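AgaA (Rhizobium radiobacter, PDB 6HLX) binds the opine agropinic acid as the periplasmic solute-binding protein of an ABC transporter, serving its import into the bacterium. Local coordinates at residues L243-N246 with P251-K254; T247-F252 with D371-V376. One frame throughout, in Å; residues are numbered along the deposited sequence.

Contacts 1 and 2 lie side by side, their centres about 5 Å apart and each about 21 Å from the centre of the chain. Along the sequence, strand 240-245 comes first, then the loop 247-252, which leads to helix 255-264, and much later strand 374-379. The two strands are antiparallel neighbours in a mixed six-stranded sheet, joined by bonds such as Gln-244 O to Thr-375 N (2.9 Å). Contact 1 packs the loop on the strand it leaves, whereas contact 2 packs it on the neighbouring strand, and Phe-252 serves both. Gln-244 and Val-376, on these two strands, touch agropinic acid, so the packing lies on the same strands as part of the pocket wall.

Contact 1 (L243-N246 with P251-K254); sequences LQFN and PFSK. With G9Z (agropinic acid), chain E.
Phe-245 drives an edge of its ring into the face of Phe-252, a T-shaped pair with centroids 4.9 Å apart and planes at 69°. The touching atom is Phe-245 CD2, which stands over the centre of the Phe-252 ring, 3.6 Å from its CD1. Both chi1 angles (-59° for Phe-245, -65° for Phe-252) put CG anti to the carbonyl carbon and turn the rings in between strand and turn; the side chains cross at about a right angle. The carbonyl oxygen of Asn-246 lies at the edge of the Phe-252 ring, near its plane, and 3.6 Å from Phe-252 CB. Phenylalanine suits both buried places, being flat and wholly apolar; Ile-261 of helix 255-264 packs against both side chains.

The contact closes a short connection from strand 240-245 through a 3-10 turn to helix 255-264, within the ligand-binding fold of solute-binding protein family 5. Lys-254, the N-cap residue of the helix, bonds through its N to Pro-251 O (3.2 Å). Asn-246 braces the strand's exit with an Asx turn, OD1 accepting from Lys-248 N; asparagine suits because its amide also donates, from ND2 to Tyr-372 O. One residue before Phe-245, Gln-244 extends its amide to the sugar-derived chain of agropinic acid, where OE1 accepts a hydrogen bond from ligand OAS (2.6 Å). Its NE2 is held by the carbonyls of Thr-402 and Asn-404, fixing the amide so that OE1 faces the ligand.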
loop_
_atom_site.group_PDB
_atom_site.type_symbol
_atom_site.label_atom_id
_atom_site.label_comp_id
_atom_site.label_asym_id
_atom_site.label_seq_id
_atom_site.Cartn_x
_atom_site.Cartn_y
_atom_site.Cartn_z
ATOM N N LEU A 243 9.575 8.051 -7.872
ATOM C CA LEU A 243 9.987 7.084 -8.885
ATOM C C LEU A 243 10.703 5.910 -8.251
ATOM O O LEU A 243 11.512 6.101 -7.337
ATOM C CB LEU A 243 10.965 7.754 -9.884
ATOM C CG LEU A 243 10.388 8.817 -10.834
ATOM C CD1 LEU A 243 11.509 9.621 -11.473
ATOM C CD2 LEU A 243 9.532 8.158 -11.955
ATOM N N GLN A 244 10.464 4.726 -8.811
ATOM C CA GLN A 244 11.176 3.478 -8.524
ATOM C C GLN A 244 11.970 3.202 -9.790
ATOM O O GLN A 244 11.441 3.374 -10.898
ATOM C CB GLN A 244 10.199 2.315 -8.268
ATOM C CG GLN A 244 9.514 2.431 -6.925
ATOM C CD GLN A 244 8.249 1.634 -6.877
ATOM O OE1 GLN A 244 7.163 2.210 -6.939
ATOM N NE2 GLN A 244 8.352 0.299 -6.801
ATOM N N PHE A 245 13.224 2.791 -9.631
ATOM C CA PHE A 245 14.132 2.529 -10.757
ATOM C C PHE A 245 14.533 1.063 -10.826
ATOM O O PHE A 245 14.934 0.487 -9.800
ATOM C CB PHE A 245 15.430 3.357 -10.582
ATOM C CG PHE A 245 15.232 4.855 -10.496
ATOM C CD1 PHE A 245 15.020 5.475 -9.274
ATOM C CD2 PHE A 245 15.262 5.644 -11.637
ATOM C CE1 PHE A 245 14.854 6.864 -9.194
ATOM C CE2 PHE A 245 15.080 7.027 -11.555
ATOM C CZ PHE A 245 14.838 7.622 -10.337
ATOM N N ASN A 246 14.536 0.482 -12.034
ATOM C CA ASN A 246 15.071 -0.863 -12.182
ATOM C C ASN A 246 16.584 -0.671 -12.328
ATOM O O ASN A 246 17.061 -0.163 -13.364
ATOM C CB ASN A 246 14.503 -1.560 -13.410
ATOM C CG ASN A 246 14.948 -2.982 -13.536
ATOM O OD1 ASN A 246 16.030 -3.357 -13.077
ATOM N ND2 ASN A 246 14.112 -3.816 -14.155
ATOM N N PRO A 251 21.981 3.048 -16.826
ATOM C CA PRO A 251 22.019 4.409 -16.239
ATOM C C PRO A 251 21.451 4.489 -14.807
ATOM O O PRO A 251 21.986 5.212 -13.964
ATOM C CB PRO A 251 21.160 5.230 -17.220
ATOM C CG PRO A 251 21.318 4.522 -18.521
ATOM C CD PRO A 251 21.332 3.070 -18.158
ATOM N N PHE A 252 20.416 3.687 -14.512
ATOM C CA PHE A 252 19.754 3.690 -13.194
ATOM C C PHE A 252 20.497 2.913 -12.112
ATOM O O PHE A 252 20.007 2.827 -10.993
ATOM C CB PHE A 252 18.305 3.196 -13.328
ATOM C CG PHE A 252 17.425 4.108 -14.141
ATOM C CD1 PHE A 252 17.743 5.455 -14.301
ATOM C CD2 PHE A 252 16.231 3.645 -14.677
ATOM C CE1 PHE A 252 16.929 6.296 -15.063
ATOM C CE2 PHE A 252 15.403 4.493 -15.407
ATOM C CZ PHE A 252 15.747 5.813 -15.583
ATOM N N SER A 253 21.646 2.311 -12.446
ATOM C CA SER A 253 22.470 1.630 -11.446
ATOM C C SER A 253 23.371 2.678 -10.790
ATOM O O SER A 253 24.088 2.358 -9.843
ATOM C CB SER A 253 23.344 0.569 -12.108
ATOM O OG SER A 253 24.361 1.149 -12.907
ATOM N N LYS A 254 23.359 3.921 -11.326
ATOM C CA LYS A 254 24.238 4.999 -10.881
ATOM C C LYS A 254 23.574 6.024 -9.969
ATOM O O LYS A 254 22.665 6.719 -10.417
ATOM C CB LYS A 254 24.896 5.703 -12.087
ATOM C CG LYS A 254 25.717 4.750 -12.946
ATOM C CD LYS A 254 26.119 5.354 -14.270
ATOM C CE LYS A 254 26.762 4.338 -15.197
ATOM N NZ LYS A 254 28.028 3.780 -14.646
HETATM O OAM G9Z E . -3.558 0.847 -6.286
HETATM C CAB G9Z E . -3.194 1.925 -6.774
HETATM C CAC G9Z E . -3.859 2.536 -7.857
HETATM C CB G9Z E . -3.095 3.867 -8.137
HETATM C CA G9Z E . -1.871 3.817 -7.239
HETATM C C G9Z E . -1.749 5.014 -6.465
HETATM O O G9Z E . -2.388 5.105 -5.381
HETATM N N G9Z E . -2.066 2.572 -6.425
HETATM C CAG G9Z E . -1.170 2.159 -5.278
HETATM C CAH G9Z E . 0.097 1.486 -5.808
HETATM O OAP G9Z E . 0.804 2.473 -6.559
HETATM C CAI G9Z E . 0.993 0.947 -4.689
HETATM O OAQ G9Z E . 0.164 0.290 -3.696
HETATM C CAJ G9Z E . 2.006 -0.121 -5.224
HETATM O OAR G9Z E . 2.818 -0.599 -4.136
HETATM C CAK G9Z E . 2.900 0.312 -6.411
HETATM O OAT G9Z E . 3.558 -0.846 -6.964
HETATM C CAL G9Z E . 3.905 1.409 -6.030
HETATM O OAS G9Z E . 4.612 1.861 -7.206
HETATM O OXT G9Z E . -1.030 5.943 -6.925
#

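Contact 2 (T247-F252 with D371-V376); sequences TKFEPF and DYDFTV. With EDO (1,2-ethanediol), chain B.
Phe-249 and Asp-373 meet face to face: the carboxylate is stacked on the phenyl ring, planes 22° apart, its CG offset toward the rim. Asp-373 OD1 comes within 3.6 Å of Phe-249 CD1, and Asp-373 CB makes a CH-pi contact over the ring, 4.3 Å from the centroid. With CG anti to the backbone nitrogen (chi1 -179°), the Phe-249 side chain reaches across to Asp-373, and Pro-251 CD packs on its opposite face.

Apolar packing continues inward at Phe-252. Its CZ stands over the centre of the Phe-374 ring and its CE2 lies 3.5 Å from Phe-374 CB; the planes are inclined at 53°. Leu-326 of strand 322-327 and Leu-243 of strand 240-245 also pack on Phe-374, largely hydrocarbon surroundings that suit an apolar ring.

The carbonyl oxygen of Asp-373 meets the C-H rim of the Phe-252 ring, 3.2 Å from CD2. True hydrogen bonds are made by its carboxylate: OD2 takes the backbone N-H of Arg-325, while OD1 accepts from O2 of an ethanediol (2.7 Å), probably a crystallisation additive.

Aspartate suits this place just before strand 374-379 because its short acid can bond to strand 322-327 and still lie on an aromatic face. That face should give the charge no stabilisation and perhaps oppose it slightly, so the Arg-325 N-H probably matters most within the protein, the ethanediol hydroxyl perhaps standing where solvent would.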
loop_
_atom_site.group_PDB
_atom_site.type_symbol
_atom_site.label_atom_id
_atom_site.label_comp_id
_atom_site.label_asym_id
_atom_site.label_seq_id
_atom_site.Cartn_x
_atom_site.Cartn_y
_atom_site.Cartn_z
ATOM N N THR A 247 17.339 -1.083 -11.297
ATOM C CA THR A 247 18.791 -0.873 -11.281
ATOM C C THR A 247 19.567 -1.776 -12.264
ATOM O O THR A 247 20.793 -1.590 -12.415
ATOM C CB THR A 247 19.359 -0.937 -9.866
ATOM O OG1 THR A 247 19.303 -2.278 -9.401
ATOM C CG2 THR A 247 18.687 0.046 -8.898
ATOM N N LYS A 248 18.875 -2.688 -12.983
ATOM C CA LYS A 248 19.507 -3.477 -14.068
ATOM C C LYS A 248 19.559 -2.653 -15.363
ATOM O O LYS A 248 20.307 -2.998 -16.286
ATOM C CB LYS A 248 18.840 -4.844 -14.278
ATOM C CG LYS A 248 19.266 -5.847 -13.221
ATOM C CD LYS A 248 18.807 -7.264 -13.519
ATOM C CE LYS A 248 19.541 -8.252 -12.639
ATOM N NZ LYS A 248 19.033 -9.638 -12.815
ATOM N N PHE A 249 18.812 -1.522 -15.409
ATOM C CA PHE A 249 18.886 -0.590 -16.541
ATOM C C PHE A 249 20.130 0.225 -16.212
ATOM O O PHE A 249 20.137 0.978 -15.231
ATOM C CB PHE A 249 17.615 0.279 -16.659
ATOM C CG PHE A 249 17.631 1.236 -17.833
ATOM C CD1 PHE A 249 17.482 0.770 -19.136
ATOM C CD2 PHE A 249 17.778 2.602 -17.634
ATOM C CE1 PHE A 249 17.494 1.660 -20.220
ATOM C CE2 PHE A 249 17.788 3.492 -18.715
ATOM C CZ PHE A 249 17.649 3.016 -20.000
ATOM N N GLU A 250 21.220 -0.004 -16.969
ATOM C CA GLU A 250 22.547 0.543 -16.678
ATOM C C GLU A 250 22.561 2.019 -16.160
ATOM O O GLU A 250 23.093 2.205 -15.066
ATOM C CB GLU A 250 23.520 0.345 -17.845
ATOM C CG GLU A 250 24.956 0.654 -17.446
ATOM C CD GLU A 250 26.063 -0.030 -18.227
ATOM O OE1 GLU A 250 25.770 -0.702 -19.243
ATOM O OE2 GLU A 250 27.237 0.107 -17.812
ATOM N N PRO A 251 21.981 3.048 -16.826
ATOM C CA PRO A 251 22.019 4.409 -16.239
ATOM C C PRO A 251 21.451 4.489 -14.807
ATOM O O PRO A 251 21.986 5.212 -13.964
ATOM C CB PRO A 251 21.160 5.230 -17.220
ATOM C CG PRO A 251 21.318 4.522 -18.521
ATOM C CD PRO A 251 21.332 3.070 -18.158
ATOM N N PHE A 252 20.416 3.687 -14.512
ATOM C CA PHE A 252 19.754 3.690 -13.194
ATOM C C PHE A 252 20.497 2.913 -12.112
ATOM O O PHE A 252 20.007 2.827 -10.993
ATOM C CB PHE A 252 18.305 3.196 -13.328
ATOM C CG PHE A 252 17.425 4.108 -14.141
ATOM C CD1 PHE A 252 17.743 5.455 -14.301
ATOM C CD2 PHE A 252 16.231 3.645 -14.677
ATOM C CE1 PHE A 252 16.929 6.296 -15.063
ATOM C CE2 PHE A 252 15.403 4.493 -15.407
ATOM C CZ PHE A 252 15.747 5.813 -15.583
ATOM N N ASP A 371 9.373 -5.629 -14.965
ATOM C CA ASP A 371 9.354 -5.454 -16.415
ATOM C C ASP A 371 9.214 -3.968 -16.787
ATOM O O ASP A 371 8.218 -3.549 -17.387
ATOM C CB ASP A 371 8.256 -6.318 -17.055
ATOM C CG ASP A 371 8.276 -6.321 -18.571
ATOM O OD1 ASP A 371 9.302 -5.873 -19.162
ATOM O OD2 ASP A 371 7.267 -6.750 -19.172
ATOM N N TYR A 372 10.227 -3.174 -16.427
ATOM C CA TYR A 372 10.242 -1.738 -16.684
ATOM C C TYR A 372 11.650 -1.196 -16.472
ATOM O O TYR A 372 12.458 -1.882 -15.850
ATOM C CB TYR A 372 9.239 -1.021 -15.742
ATOM C CG TYR A 372 9.518 -1.112 -14.251
ATOM C CD1 TYR A 372 10.350 -0.188 -13.620
ATOM C CD2 TYR A 372 8.851 -2.040 -13.447
ATOM C CE1 TYR A 372 10.538 -0.202 -12.239
ATOM C CE2 TYR A 372 9.068 -2.092 -12.064
ATOM C CZ TYR A 372 9.904 -1.161 -11.463
ATOM O OH TYR A 372 10.065 -1.135 -10.094
ATOM N N ASP A 373 11.920 0.046 -16.948
ATOM C CA ASP A 373 13.200 0.768 -16.758
ATOM C C ASP A 373 13.023 1.602 -15.464
ATOM O O ASP A 373 13.832 1.516 -14.545
ATOM C CB ASP A 373 13.478 1.690 -17.956
ATOM C CG ASP A 373 13.675 0.974 -19.289
ATOM O OD1 ASP A 373 14.003 -0.226 -19.272
ATOM O OD2 ASP A 373 13.476 1.617 -20.347
ATOM N N PHE A 374 11.930 2.375 -15.396
ATOM C CA PHE A 374 11.511 3.095 -14.184
ATOM C C PHE A 374 10.025 3.285 -14.191
ATOM O O PHE A 374 9.394 3.125 -15.235
ATOM C CB PHE A 374 12.292 4.395 -13.894
ATOM C CG PHE A 374 12.146 5.625 -14.762
ATOM C CD1 PHE A 374 11.997 5.510 -16.150
ATOM C CD2 PHE A 374 12.333 6.900 -14.222
ATOM C CE1 PHE A 374 11.986 6.650 -16.964
ATOM C CE2 PHE A 374 12.321 8.040 -15.038
ATOM C CZ PHE A 374 12.147 7.904 -16.404
ATOM N N THR A 375 9.435 3.496 -13.004
ATOM C CA THR A 375 7.968 3.599 -12.900
ATOM C C THR A 375 7.557 4.690 -11.953
ATOM O O THR A 375 8.275 4.961 -10.984
ATOM C CB THR A 375 7.323 2.237 -12.519
ATOM O OG1 THR A 375 5.885 2.333 -12.562
ATOM C CG2 THR A 375 7.724 1.733 -11.101
ATOM N N VAL A 376 6.443 5.362 -12.284
ATOM C CA VAL A 376 5.839 6.354 -11.390
ATOM C C VAL A 376 5.400 5.580 -10.125
ATOM O O VAL A 376 4.723 4.544 -10.204
ATOM C CB VAL A 376 4.651 7.080 -12.061
ATOM C CG1 VAL A 376 3.858 7.912 -11.052
ATOM C CG2 VAL A 376 5.154 7.959 -13.213
HETATM C C1 EDO B . 16.579 -4.160 -17.696
HETATM O O1 EDO B . 17.423 -3.604 -18.685
HETATM C C2 EDO B . 15.781 -3.020 -17.018
HETATM O O2 EDO B . 14.881 -2.425 -17.938
#